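Long-range contacts in protein disulfide isomerase (Pseudomonas aeruginosa, PDB 4N30), which probably acts as a thiol-disulfide oxidoreductase of the thioredoxin-fold DsbA family, taking part in the making or exchange of disulfide bonds in other proteins: residues Thr57-Tyr61 with Tyr72-Leu76; Phe68-Tyr72 with Glu200-Asp204. The contacts are given in a common frame with arbitrary orientation. Where two conformers were deposited one is given. Residues are numbered along the deposited sequence.

Contact 1 of 2, residues Thr57-Tyr61 with Tyr72-Leu76; sequences TINEY and YTPRL
A strand packs here against the following helix, inside the beta-alpha-beta unit of strand 56-62, helix 67-81 and strand 86-92 of the thioredoxin fold. The extended strand and the helix run nearly antiparallel, the axes of the short segments at 169° and 11.3 Å apart at closest approach, with E60 CA 8.4 Å from T73 CA. I58 (m, t) brings CD1 to 3.9 Å from CD1 of L76 (t, p). E60, chi1 and chi2 near trans, extends toward the helix: E60 OE2 and T73 OG1 are hydrogen-bonded at 2.7 Å, and T73 OG1 also bonds C69 O. E60 OE2 lies at the Y72 ring edge, 4.2 Å from Y72 CD2, while Y72 OH bonds A203 O. E60 OE1, 3.9 Å from L76 CD2, is buried without a polar partner. Six residues before an apparent CxxC, E60 probably corresponds to the buried acid beneath the active site of thioredoxin and DsbA. The helix kinks at P74. Strand 56-62 lies between strands 86-92 and 185-190, and L76 also touches L88.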
loop_
_atom_site.group_PDB
_atom_site.type_symbol
_atom_site.label_atom_id
_atom_site.label_comp_id
_atom_site.label_asym_id
_atom_site.label_seq_id
_atom_site.Cartn_x
_atom_site.Cartn_y
_atom_site.Cartn_z
ATOM N N THR A 57 -5.214 12.171 1.076
ATOM C CA THR A 57 -4.448 10.940 0.749
ATOM C C THR A 57 -4.928 9.840 1.707
ATOM O O THR A 57 -4.883 10.022 2.945
ATOM C CB THR A 57 -3.023 11.150 1.039
ATOM O OG1 THR A 57 -2.475 12.026 0.023
ATOM C CG2 THR A 57 -2.156 9.794 0.948
ATOM N N ILE A 58 -5.355 8.723 1.130
ATOM C CA ILE A 58 -5.637 7.486 1.903
ATOM C C ILE A 58 -4.362 6.667 1.995
ATOM O O ILE A 58 -3.877 6.190 0.909
ATOM C CB ILE A 58 -6.712 6.647 1.256
ATOM C CG1 ILE A 58 -8.067 7.402 1.161
ATOM C CG2 ILE A 58 -6.879 5.319 1.997
ATOM C CD1 ILE A 58 -9.165 6.735 0.325
ATOM N N ASN A 59 -3.713 6.604 3.153
ATOM C CA ASN A 59 -2.589 5.707 3.401
ATOM C C ASN A 59 -3.101 4.352 3.789
ATOM O O ASN A 59 -3.808 4.255 4.812
ATOM C CB ASN A 59 -1.694 6.255 4.534
ATOM C CG ASN A 59 -1.022 7.522 4.130
ATOM O OD1 ASN A 59 0.032 7.495 3.493
ATOM N ND2 ASN A 59 -1.644 8.658 4.467
ATOM N N GLU A 60 -2.896 3.364 2.933
ATOM C CA GLU A 60 -3.466 2.022 3.169
ATOM C C GLU A 60 -2.350 1.125 3.692
ATOM O O GLU A 60 -1.444 0.755 2.930
ATOM C CB GLU A 60 -4.052 1.437 1.838
ATOM C CG GLU A 60 -4.549 0.005 2.007
ATOM C CD GLU A 60 -4.816 -0.736 0.725
ATOM O OE1 GLU A 60 -4.587 -0.269 -0.333
ATOM O OE2 GLU A 60 -5.210 -1.936 0.896
ATOM N N TYR A 61 -2.336 0.863 4.973
ATOM C CA TYR A 61 -1.391 -0.060 5.575
ATOM C C TYR A 61 -1.843 -1.459 5.267
ATOM O O TYR A 61 -2.948 -1.897 5.668
ATOM C CB TYR A 61 -1.297 0.145 7.102
ATOM C CG TYR A 61 -0.559 1.419 7.429
ATOM C CD1 TYR A 61 0.799 1.385 7.731
ATOM C CD2 TYR A 61 -1.219 2.671 7.434
ATOM C CE1 TYR A 61 1.532 2.550 7.976
ATOM C CE2 TYR A 61 -0.492 3.861 7.690
ATOM C CZ TYR A 61 0.843 3.728 7.998
ATOM O OH TYR A 61 1.601 4.891 8.204
ATOM N N TYR A 72 -9.903 -5.870 -0.763
ATOM C CA TYR A 72 -10.198 -4.449 -0.568
ATOM C C TYR A 72 -9.384 -3.577 -1.457
ATOM O O TYR A 72 -9.913 -2.515 -1.925
ATOM C CB TYR A 72 -9.863 -4.074 0.927
ATOM C CG TYR A 72 -10.269 -2.704 1.293
ATOM C CD1 TYR A 72 -11.657 -2.324 1.272
ATOM C CD2 TYR A 72 -9.350 -1.786 1.705
ATOM C CE1 TYR A 72 -12.030 -1.032 1.614
ATOM C CE2 TYR A 72 -9.755 -0.502 2.116
ATOM C CZ TYR A 72 -11.104 -0.168 2.062
ATOM O OH TYR A 72 -11.408 1.156 2.437
ATOM N N THR A 73 -8.117 -3.938 -1.753
ATOM C CA THR A 73 -7.280 -2.975 -2.454
ATOM C C THR A 73 -7.857 -2.585 -3.874
ATOM O O THR A 73 -7.902 -1.412 -4.176
ATOM C CB THR A 73 -5.861 -3.522 -2.538
ATOM O OG1 THR A 73 -5.308 -3.686 -1.207
ATOM C CG2 THR A 73 -4.919 -2.551 -3.234
ATOM N N PRO A 74 -8.283 -3.536 -4.712
ATOM C CA PRO A 74 -8.834 -3.140 -6.005
ATOM C C PRO A 74 -10.080 -2.276 -5.865
ATOM O O PRO A 74 -10.345 -1.350 -6.676
ATOM C CB PRO A 74 -9.113 -4.453 -6.712
ATOM C CG PRO A 74 -8.840 -5.568 -5.753
ATOM C CD PRO A 74 -8.183 -5.016 -4.536
ATOM N N ARG A 75 -10.872 -2.510 -4.828
ATOM C CA ARG A 75 -12.151 -1.783 -4.639
ATOM C C ARG A 75 -11.777 -0.356 -4.208
ATOM O O ARG A 75 -12.381 0.630 -4.706
ATOM C CB ARG A 75 -13.040 -2.422 -3.580
ATOM C CG ARG A 75 -13.443 -3.832 -3.931
ATOM C CD ARG A 75 -14.294 -4.414 -2.851
ATOM N NE ARG A 75 -14.757 -5.703 -3.267
ATOM C CZ ARG A 75 -15.565 -6.439 -2.526
ATOM N NH1 ARG A 75 -16.024 -5.971 -1.350
ATOM N NH2 ARG A 75 -15.918 -7.625 -2.975
ATOM N N LEU A 76 -10.761 -0.199 -3.382
ATOM C CA LEU A 76 -10.338 1.101 -3.003
ATOM C C LEU A 76 -9.723 1.901 -4.161
ATOM O O LEU A 76 -9.984 3.116 -4.315
ATOM C CB LEU A 76 -9.318 0.964 -1.880
ATOM C CG LEU A 76 -8.811 2.240 -1.253
ATOM C CD1 LEU A 76 -9.954 2.990 -0.581
ATOM C CD2 LEU A 76 -7.812 1.848 -0.125
#

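Contact 2 of 2, residues Phe68-Tyr72 with Glu200-Asp204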
loop_
_atom_site.group_PDB
_atom_site.type_symbol
_atom_site.label_atom_id
_atom_site.label_comp_id
_atom_site.label_asym_id
_atom_site.label_seq_id
_atom_site.Cartn_x
_atom_site.Cartn_y
_atom_site.Cartn_z
ATOM N N PHE A 68 -8.023 -9.828 3.486
ATOM C CA PHE A 68 -8.801 -8.564 3.464
ATOM C C PHE A 68 -8.205 -7.554 2.501
ATOM O O PHE A 68 -8.898 -6.922 1.704
ATOM C CB PHE A 68 -8.887 -8.008 4.912
ATOM C CG PHE A 68 -9.555 -8.919 5.905
ATOM C CD1 PHE A 68 -10.966 -9.110 5.880
ATOM C CD2 PHE A 68 -8.779 -9.511 6.918
ATOM C CE1 PHE A 68 -11.554 -9.965 6.873
ATOM C CE2 PHE A 68 -9.380 -10.290 7.921
ATOM C CZ PHE A 68 -10.736 -10.515 7.900
ATOM N N CYS A 69 -6.899 -7.436 2.594
ATOM C CA CYS A 69 -6.220 -6.528 1.654
ATOM C C CYS A 69 -6.396 -6.983 0.211
ATOM O O CYS A 69 -6.511 -6.107 -0.667
ATOM C CB CYS A 69 -4.752 -6.455 2.017
ATOM S SG CYS A 69 -4.408 -5.644 3.587
ATOM N N LYS A 70 -6.384 -8.304 -0.028
ATOM C CA LYS A 70 -6.581 -8.732 -1.360
ATOM C C LYS A 70 -7.942 -8.317 -1.979
ATOM O O LYS A 70 -7.999 -7.848 -3.099
ATOM C CB LYS A 70 -6.400 -10.295 -1.408
ATOM C CG LYS A 70 -6.689 -10.865 -2.810
ATOM C CD LYS A 70 -6.376 -12.346 -2.901
ATOM C CE LYS A 70 -6.639 -12.812 -4.285
ATOM N NZ LYS A 70 -6.185 -14.204 -4.653
ATOM N N VAL A 71 -9.012 -8.443 -1.222
ATOM C CA VAL A 71 -10.292 -8.037 -1.839
ATOM C C VAL A 71 -10.484 -6.510 -1.763
ATOM O O VAL A 71 -11.156 -5.907 -2.563
ATOM C CB VAL A 71 -11.473 -8.813 -1.226
ATOM C CG1 VAL A 71 -11.544 -8.557 0.269
ATOM C CG2 VAL A 71 -12.804 -8.469 -1.879
ATOM N N TYR A 72 -9.903 -5.870 -0.763
ATOM C CA TYR A 72 -10.198 -4.449 -0.568
ATOM C C TYR A 72 -9.384 -3.577 -1.457
ATOM O O TYR A 72 -9.913 -2.515 -1.925
ATOM C CB TYR A 72 -9.863 -4.074 0.927
ATOM C CG TYR A 72 -10.269 -2.704 1.293
ATOM C CD1 TYR A 72 -11.657 -2.324 1.272
ATOM C CD2 TYR A 72 -9.350 -1.786 1.705
ATOM C CE1 TYR A 72 -12.030 -1.032 1.614
ATOM C CE2 TYR A 72 -9.755 -0.502 2.116
ATOM C CZ TYR A 72 -11.104 -0.168 2.062
ATOM O OH TYR A 72 -11.408 1.156 2.437
ATOM N N GLU A 200 -9.771 1.480 11.071
ATOM C CA GLU A 200 -9.351 0.071 10.994
ATOM C C GLU A 200 -10.320 -0.676 10.195
ATOM O O GLU A 200 -11.487 -0.656 10.635
ATOM C CB GLU A 200 -9.140 -0.530 12.404
ATOM C CG GLU A 200 -8.717 -2.071 12.256
ATOM C CD GLU A 200 -8.028 -2.637 13.500
ATOM O OE1 GLU A 200 -7.334 -1.866 14.233
ATOM O OE2 GLU A 200 -8.383 -3.833 13.728
ATOM N N GLY A 201 -9.883 -1.456 9.194
ATOM C CA GLY A 201 -10.801 -2.339 8.414
ATOM C C GLY A 201 -11.042 -1.859 7.018
ATOM O O GLY A 201 -10.413 -0.911 6.476
ATOM N N MET A 202 -11.856 -2.684 6.355
ATOM C CA MET A 202 -12.294 -2.481 4.977
ATOM C C MET A 202 -13.325 -1.387 4.865
ATOM O O MET A 202 -14.528 -1.652 4.552
ATOM C CB MET A 202 -12.740 -3.777 4.281
ATOM C CG MET A 202 -11.613 -4.818 4.267
ATOM S SD MET A 202 -12.150 -6.354 3.427
ATOM C CE MET A 202 -13.553 -6.792 4.375
ATOM N N ALA A 203 -12.920 -0.135 5.000
ATOM C CA ALA A 203 -13.871 0.993 5.044
ATOM C C ALA A 203 -14.643 1.085 3.729
ATOM O O ALA A 203 -14.037 1.252 2.659
ATOM C CB ALA A 203 -13.080 2.276 5.284
ATOM N N ASP A 204 -15.991 1.149 3.852
ATOM C CA ASP A 204 -16.904 1.294 2.745
ATOM C C ASP A 204 -17.084 2.753 2.378
ATOM O O ASP A 204 -16.417 3.645 2.933
ATOM C CB ASP A 204 -18.286 0.635 3.005
ATOM C CG ASP A 204 -19.021 1.210 4.111
ATOM O OD1 ASP A 204 -18.873 2.366 4.485
ATOM O OD2 ASP A 204 -19.800 0.486 4.794
#
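The Y72 ring lies over the backbone of M202, whose CA sits 3.8 Å from the ring centroid and 18° off its normal, a CH-pi contact on one face. M202 CB adds an apolar contact, 3.5 Å from Y72 CD1. With chi1 near trans, the tyrosine extends from the helix to the loop, and Y72 OH donates a hydrogen bond to A203 O at 2.6 Å. The M202 side chain reaches back to the helix: M202 SD lies 3.9 Å from V71 CG1 and 5.2 Å from the F68 ring centroid, a Met-aromatic contact at the ring edge, and M202 CE is 3.8 Å from F68 CD1. M202 is the centre of an inverse gamma turn, closed by a weak bond from A203 N to G201 O (3.0 Å). G201, with positive phi, takes a conformation in which a CB would strike the preceding carbonyl. C69 points away from the loop and touches T183. F68 and Y72 touch P184, whose backbone bonds G201. C69 belongs to an apparent thioredoxin-type CxxC, and P184 sits where the family probably has its cis-proline loop, so the arrangement is consistent with the redox-site helix of a thioredoxin fold.

Both contacts use helix 67-81, and Y72 belongs to each; their centres lie about 8 Å apart. Contact 1 is wholly buried, its centre about 7 Å from the centre of the chain, and joins the helix to a strand close in sequence. Contact 2, its centre about 12 Å from that of the chain, is only partly buried and ties an earlier turn of the same helix to a loop 128 residues further on. Their chemistry differs accordingly: leucine and isoleucine meet beside a buried carboxylate in the first, whereas methionine and aromatic rings make the second, with a tyrosine hydroxyl bound to a backbone carbonyl. Y72 gives contact 1 little more than a ring edge but is central to contact 2.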